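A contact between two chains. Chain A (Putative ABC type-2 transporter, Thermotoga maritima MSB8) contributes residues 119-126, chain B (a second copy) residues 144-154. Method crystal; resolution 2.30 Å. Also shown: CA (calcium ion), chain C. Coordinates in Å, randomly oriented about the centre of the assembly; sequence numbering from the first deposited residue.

Chain A (119-126) KAQLLFDP
Chain B (144-154) SPEAIMNVFYS

The contact centres on Phe A124, whose CA-to-CB bond points toward chain B and whose ring (chi1 m, chi2 83°) lies against a helix, residues 145-152. Met B149, a selenomethionine with chi1 and chi2 both m, lays its CG over one face of that ring, 3.8 Å from the centroid and 3.6 Å from Phe A124 CD1; its SE follows obliquely, 4.5 Å from the centroid. One helical turn earlier, Pro B145 CB reaches Phe A124 CD2 at 4.3 Å, so the i, i+4 spacing brings two apolar groups to one aromatic.

The chain A segment 120-124 has helical phi/psi without regular bonding, and it runs antiparallel to the helix: CA atoms pair Phe A124 with Glu B146 at 5.4 Å and Gln A121 with Tyr B153 at 6.0 Å. Tyr B153 (chi1 m), just past the helix, covers Gln A121 N with a ring face, while its CE1 meets Ala A120 CB at 3.9 Å.

At the polar edge, Asp A125 (chi1 t) accepts through OD2 a 3.3 Å hydrogen bond from ND2 of Asn B150 (chi1 m). Glu B146 (chi1 m, chi2 p) packs its CG 3.6 Å from Phe A124 O, leaving its carboxylate for calcium, which OE2 binds at 2.5 Å. Ser B144 OG caps the helix, accepting from Ala B147 N at 3.1 Å.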

# COMPACT_ATOMS: atom_id res chain seq x y z
N LYS A 119 -7.25 10.50 -18.46
CA LYS A 119 -7.29 10.08 -17.06
C LYS A 119 -7.00 8.61 -16.84
O LYS A 119 -7.03 8.17 -15.70
CB LYS A 119 -8.66 10.40 -16.44
CG LYS A 119 -9.05 11.86 -16.45
CD LYS A 119 -10.40 12.00 -15.77
CE LYS A 119 -11.04 13.36 -15.85
NZ LYS A 119 -12.42 13.24 -15.20
N ALA A 120 -6.66 7.89 -17.90
CA ALA A 120 -6.77 6.43 -17.91
C ALA A 120 -5.63 5.74 -17.22
O ALA A 120 -5.79 4.65 -16.65
CB ALA A 120 -6.89 5.93 -19.33
N GLN A 121 -4.46 6.40 -17.26
CA GLN A 121 -3.24 5.98 -16.49
C GLN A 121 -3.54 6.02 -15.01
O GLN A 121 -3.14 5.13 -14.18
CB GLN A 121 -2.08 6.98 -16.74
CG GLN A 121 -2.35 8.00 -17.90
N LEU A 122 -4.21 7.13 -14.71
CA LEU A 122 -4.44 7.48 -13.31
C LEU A 122 -5.23 6.38 -12.60
O LEU A 122 -5.22 6.29 -11.44
CB LEU A 122 -5.19 8.81 -13.20
CG LEU A 122 -4.44 10.05 -13.71
CD1 LEU A 122 -5.34 11.27 -13.67
CD2 LEU A 122 -3.17 10.28 -12.90
N LEU A 123 -5.85 5.55 -13.40
CA LEU A 123 -6.64 4.48 -12.88
C LEU A 123 -5.82 3.66 -11.94
O LEU A 123 -6.23 3.41 -10.83
CB LEU A 123 -7.16 3.60 -14.00
CG LEU A 123 -8.56 3.91 -14.51
CD1 LEU A 123 -9.01 2.84 -15.47
CD2 LEU A 123 -9.48 4.02 -13.35
N PHE A 124 -4.65 3.24 -12.40
CA PHE A 124 -3.78 2.40 -11.63
C PHE A 124 -2.90 3.16 -10.68
O PHE A 124 -2.55 2.66 -9.65
CB PHE A 124 -2.92 1.56 -12.55
CG PHE A 124 -3.68 0.59 -13.35
CD1 PHE A 124 -4.30 0.96 -14.51
CD2 PHE A 124 -3.77 -0.70 -12.97
CE1 PHE A 124 -5.01 0.06 -15.25
CE2 PHE A 124 -4.47 -1.61 -13.71
CZ PHE A 124 -5.09 -1.22 -14.85
N ASP A 125 -2.64 4.40 -10.98
CA ASP A 125 -1.71 5.15 -10.23
C ASP A 125 -2.06 6.60 -10.22
O ASP A 125 -1.48 7.40 -10.88
CB ASP A 125 -0.33 4.95 -10.79
CG ASP A 125 0.75 5.35 -9.84
OD1 ASP A 125 0.50 5.41 -8.63
OD2 ASP A 125 1.85 5.60 -10.32
N PRO A 126 -3.02 6.94 -9.39
CA PRO A 126 -3.65 8.23 -9.44
C PRO A 126 -2.96 9.21 -8.55
O PRO A 126 -3.12 10.38 -8.75
CB PRO A 126 -5.02 7.93 -8.89
CG PRO A 126 -4.83 6.77 -8.11
CD PRO A 126 -3.94 5.95 -8.87
N SER B 144 5.56 -3.81 -12.07
CA SER B 144 4.19 -3.66 -11.58
C SER B 144 3.22 -3.19 -12.67
O SER B 144 3.65 -2.64 -13.73
CB SER B 144 4.18 -2.61 -10.44
OG SER B 144 4.29 -1.27 -10.93
N PRO B 145 1.90 -3.36 -12.43
CA PRO B 145 0.94 -2.88 -13.41
C PRO B 145 0.95 -1.38 -13.57
O PRO B 145 0.73 -0.89 -14.66
CB PRO B 145 -0.41 -3.35 -12.84
CG PRO B 145 -0.09 -4.52 -11.96
CD PRO B 145 1.26 -4.19 -11.38
N GLU B 146 1.19 -0.68 -12.48
CA GLU B 146 1.32 0.79 -12.53
C GLU B 146 2.41 1.16 -13.52
O GLU B 146 2.25 2.06 -14.37
CB GLU B 146 1.74 1.35 -11.20
CG GLU B 146 0.71 1.23 -10.03
CD GLU B 146 0.74 -0.07 -9.15
OE1 GLU B 146 1.10 -1.23 -9.55
OE2 GLU B 146 0.30 0.10 -8.02
N ALA B 147 3.55 0.51 -13.36
CA ALA B 147 4.75 0.79 -14.21
C ALA B 147 4.42 0.50 -15.64
O ALA B 147 4.71 1.27 -16.51
CB ALA B 147 5.97 -0.05 -13.78
N ILE B 148 3.81 -0.64 -15.89
CA ILE B 148 3.51 -1.02 -17.27
C ILE B 148 2.50 -0.04 -17.86
O ILE B 148 2.59 0.36 -18.99
CB ILE B 148 3.01 -2.45 -17.42
CG1 ILE B 148 4.16 -3.38 -17.07
CG2 ILE B 148 2.64 -2.70 -18.89
CD1 ILE B 148 5.36 -3.18 -17.99
N MSE B 149 1.56 0.35 -17.03
CA MSE B 149 0.52 1.25 -17.51
C MSE B 149 1.08 2.64 -17.71
O MSE B 149 0.69 3.29 -18.61
CB MSE B 149 -0.67 1.27 -16.53
CG MSE B 149 -1.41 -0.07 -16.44
SE MSE B 149 -2.37 -0.39 -18.16
CE MSE B 149 -1.73 -2.24 -18.42
N ASN B 150 2.00 3.07 -16.86
CA ASN B 150 2.59 4.44 -16.98
C ASN B 150 3.49 4.58 -18.20
O ASN B 150 3.65 5.68 -18.76
CB ASN B 150 3.35 4.92 -15.72
CG ASN B 150 2.44 5.09 -14.52
OD1 ASN B 150 1.25 5.44 -14.65
ND2 ASN B 150 2.99 4.80 -13.31
N VAL B 151 4.07 3.44 -18.61
CA VAL B 151 4.93 3.39 -19.80
C VAL B 151 4.08 3.65 -21.02
O VAL B 151 4.37 4.59 -21.76
CB VAL B 151 5.63 2.02 -20.01
CG1 VAL B 151 6.18 1.86 -21.42
CG2 VAL B 151 6.77 1.89 -19.10
N PHE B 152 3.08 2.80 -21.19
CA PHE B 152 2.23 2.78 -22.37
C PHE B 152 1.43 4.07 -22.53
O PHE B 152 1.34 4.66 -23.60
CB PHE B 152 1.37 1.51 -22.36
CG PHE B 152 2.18 0.30 -22.73
CD1 PHE B 152 2.96 0.37 -23.88
CD2 PHE B 152 2.25 -0.84 -21.94
CE1 PHE B 152 3.78 -0.70 -24.29
CE2 PHE B 152 3.06 -1.92 -22.32
CZ PHE B 152 3.82 -1.86 -23.50
N TYR B 153 1.03 4.61 -21.40
CA TYR B 153 0.19 5.80 -21.41
C TYR B 153 1.03 7.09 -21.34
O TYR B 153 0.49 8.19 -21.26
CB TYR B 153 -0.87 5.77 -20.31
CG TYR B 153 -2.08 4.88 -20.60
CD1 TYR B 153 -3.06 5.26 -21.51
CD2 TYR B 153 -2.25 3.67 -19.92
CE1 TYR B 153 -4.18 4.46 -21.77
CE2 TYR B 153 -3.38 2.83 -20.15
CZ TYR B 153 -4.34 3.24 -21.09
OH TYR B 153 -5.46 2.47 -21.36
N SER B 154 2.36 6.94 -21.42
CA SER B 154 3.31 8.05 -21.37
C SER B 154 3.55 8.59 -22.76
O SER B 154 4.38 9.49 -22.94
CB SER B 154 4.67 7.64 -20.80
OG SER B 154 5.42 6.84 -21.72
CA CA C . 0.36 -1.25 -5.94
O HOH W 1 0.83 -2.95 -7.73
O HOH W 2 0.74 0.79 -4.77
O HOH W 3 -1.71 -0.21 -5.75
O HOH W 4 1.48 -2.31 -4.15